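Local coordinates for competence protein PILN (Thermus thermophilus, PDB 4BHQ), which probably helps build type IV pili as part of an inner-membrane assembly platform, its periplasmic domain pairing with a second copy of itself, at residues A[59-63]-A[74-78]. Residues are numbered along the deposited sequence; the frame is centred on the assembly and turned at random.
Sequences AFINQ and ALRSV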
ATOM      1  N   ALA A  59       0.771   6.121  -3.927  1.00 17.06           N
ATOM      2  CA  ALA A  59       1.127   5.904  -5.318  1.00 17.17           C
ATOM      3  C   ALA A  59       1.585   4.458  -5.553  1.00 17.43           C
ATOM      4  O   ALA A  59       1.219   3.844  -6.554  1.00 18.11           O
ATOM      5  CB  ALA A  59       2.304   6.869  -5.739  1.00 18.07           C
ATOM      6  N   PHE A  60       2.401   3.938  -4.649  1.00 17.98           N
ATOM      7  CA  PHE A  60       2.861   2.518  -4.753  1.00 18.53           C
ATOM      8  C   PHE A  60       1.690   1.573  -4.754  1.00 18.87           C
ATOM      9  O   PHE A  60       1.581   0.656  -5.597  1.00 17.69           O
ATOM     10  CB  PHE A  60       3.790   2.185  -3.537  1.00 18.38           C
ATOM     11  CG  PHE A  60       4.076   0.692  -3.411  1.00 21.80           C
ATOM     12  CD1 PHE A  60       4.875   0.031  -4.386  1.00 23.57           C
ATOM     13  CD2 PHE A  60       3.465  -0.066  -2.418  1.00 20.21           C
ATOM     14  CE1 PHE A  60       5.071  -1.379  -4.314  1.00 24.45           C
ATOM     15  CE2 PHE A  60       3.672  -1.436  -2.346  1.00 22.37           C
ATOM     16  CZ  PHE A  60       4.479  -2.094  -3.303  1.00 24.04           C
ATOM     17  N   ILE A  61       0.751   1.778  -3.814  1.00 17.66           N
ATOM     18  CA  ILE A  61      -0.431   0.923  -3.753  1.00 16.46           C
ATOM     19  C   ILE A  61      -1.284   1.020  -5.016  1.00 18.56           C
ATOM     20  O   ILE A  61      -1.732   0.007  -5.529  1.00 20.37           O
ATOM     21  CB  ILE A  61      -1.271   1.242  -2.508  1.00 20.05           C
ATOM     22  CG1 ILE A  61      -0.403   0.854  -1.227  1.00 15.75           C
ATOM     23  CG2 ILE A  61      -2.592   0.411  -2.579  1.00 16.96           C
ATOM     24  CD1 ILE A  61      -1.013   1.323   0.108  1.00 20.34           C
ATOM     25  N   ASN A  62      -1.447   2.231  -5.553  1.00 16.73           N
ATOM     26  CA  ASN A  62      -2.222   2.392  -6.759  1.00 17.73           C
ATOM     27  C   ASN A  62      -1.555   1.748  -7.968  1.00 19.19           C
ATOM     28  O   ASN A  62      -2.236   1.471  -8.982  1.00 19.33           O
ATOM     29  CB  ASN A  62      -2.416   3.903  -7.078  1.00 15.11           C
ATOM     30  CG  ASN A  62      -3.327   4.599  -6.099  1.00 16.20           C
ATOM     31  OD1 ASN A  62      -4.089   3.953  -5.348  1.00 15.72           O
ATOM     32  ND2 ASN A  62      -3.206   5.908  -6.029  1.00 14.33           N
ATOM     33  N   GLN A  63      -0.221   1.549  -7.902  1.00 18.45           N
ATOM     34  CA  GLN A  63       0.497   0.934  -9.053  1.00 19.53           C
ATOM     35  C   GLN A  63       0.365  -0.603  -9.119  1.00 21.67           C
ATOM     36  O   GLN A  63       0.635  -1.246 -10.162  1.00 20.56           O
ATOM     37  CB  GLN A  63       1.953   1.377  -9.019  1.00 20.43           C
ATOM     38  CG  GLN A  63       2.686   1.184 -10.331  1.00 22.33           C
ATOM     39  CD  GLN A  63       2.117   2.058 -11.456  1.00 24.80           C
ATOM     40  OE1 GLN A  63       1.470   3.087 -11.204  1.00 24.90           O
ATOM     41  NE2 GLN A  63       2.387   1.664 -12.682  1.00 23.86           N
ATOM     42  N   ALA A  74      -8.774   4.468  -5.804  1.00 18.71           N
ATOM     43  CA  ALA A  74      -7.384   4.987  -5.821  1.00 20.71           C
ATOM     44  C   ALA A  74      -7.092   5.720  -4.545  1.00 23.69           C
ATOM     45  O   ALA A  74      -7.879   6.597  -4.117  1.00 20.35           O
ATOM     46  CB  ALA A  74      -7.210   5.896  -7.030  1.00 22.44           C
ATOM     47  N   LEU A  75      -5.947   5.429  -3.923  1.00 22.23           N
ATOM     48  CA  LEU A  75      -5.605   6.150  -2.713  1.00 23.39           C
ATOM     49  C   LEU A  75      -4.791   7.407  -3.053  1.00 21.82           C
ATOM     50  O   LEU A  75      -3.971   7.395  -3.956  1.00 23.43           O
ATOM     51  CB  LEU A  75      -4.906   5.197  -1.700  1.00 21.83           C
ATOM     52  CG  LEU A  75      -5.809   3.954  -1.363  1.00 24.28           C
ATOM     53  CD1 LEU A  75      -5.054   2.940  -0.562  1.00 21.43           C
ATOM     54  CD2 LEU A  75      -6.995   4.453  -0.507  1.00 24.66           C
ATOM     55  N   ARG A  76      -4.970   8.471  -2.264  1.00 20.00           N
ATOM     56  CA  ARG A  76      -4.268   9.719  -2.426  1.00 18.15           C
ATOM     57  C   ARG A  76      -3.360   9.982  -1.257  1.00 21.30           C
ATOM     58  O   ARG A  76      -2.362  10.757  -1.350  1.00 22.21           O
ATOM     59  CB  ARG A  76      -5.265  10.903  -2.557  1.00 20.49           C
ATOM     60  CG  ARG A  76      -6.124  10.758  -3.775  1.00 25.56           C
ATOM     61  CD  ARG A  76      -5.141  10.843  -5.042  1.00 26.77           C
ATOM     62  NE  ARG A  76      -5.935  10.607  -6.238  1.00 31.97           N
ATOM     63  CZ  ARG A  76      -5.464  10.092  -7.350  1.00 29.80           C
ATOM     64  NH1 ARG A  76      -4.139   9.732  -7.415  1.00 28.92           N
ATOM     65  NH2 ARG A  76      -6.266  10.015  -8.369  1.00 27.87           N
ATOM     66  N   SER A  77      -3.685   9.375  -0.121  1.00 19.94           N
ATOM     67  CA  SER A  77      -2.823   9.514   1.055  1.00 19.98           C
ATOM     68  C   SER A  77      -3.046   8.340   1.948  1.00 20.16           C
ATOM     69  O   SER A  77      -4.186   7.942   2.204  1.00 19.60           O
ATOM     70  CB  SER A  77      -3.128  10.848   1.810  1.00 22.02           C
ATOM     71  OG  SER A  77      -2.287  10.903   2.972  1.00 29.16           O
ATOM     72  N   VAL A  78      -1.960   7.737   2.397  1.00 20.72           N
ATOM     73  CA  VAL A  78      -2.060   6.653   3.369  1.00 21.80           C
ATOM     74  C   VAL A  78      -1.029   6.912   4.465  1.00 23.89           C
ATOM     75  O   VAL A  78       0.193   6.715   4.243  1.00 20.17           O
ATOM     76  CB  VAL A  78      -1.735   5.285   2.719  1.00 23.46           C
ATOM     77  CG1 VAL A  78      -1.761   4.192   3.794  1.00 21.29           C
ATOM     78  CG2 VAL A  78      -2.704   4.945   1.541  1.00 21.72           C
TER
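Asn62 reaches from the last turns of its helix to the strand and grips the backbone of Leu75 with both ends of its carboxamide. OD1 of Asn62 accepts the amide N of Leu75 at 2.8 Å, on a lone pair in the carbonyl plane, while ND2 of Asn62 donates to Leu75 O at 2.7 Å, that oxygen lying 17° out of the amide plane of Asn62. Asparagine suits the place because one short, flat group carries both a donor and an acceptor, as a peptide does, and the paired bonds fix its rotation. The two bonds satisfy both the backbone N and O of Leu75.

Beside this pair of bonds the contact is apolar. Ile61 has CG2 anti to its backbone N (CG1 at chi1 -65°), and that branch meets Leu75 CD1 at 4.1 Å, the two chains crossing at a slant. The other branch ends in CD1 of Ile61, 4.2 Å from CG2 of Val78. Branched aliphatics fill this buried seam.

At Arg76 and Ser77, both opposite Gln109, a classic beta bulge bends the strand; Arg76 starts away from the helix, and its NE forms a salt bridge with Glu111. Helix 53-63 runs alongside strand 73-82, outermost of the sheet within this chain, which pairs with strand 102-112, while Ile61 also packs on Ile61 of the second subunit.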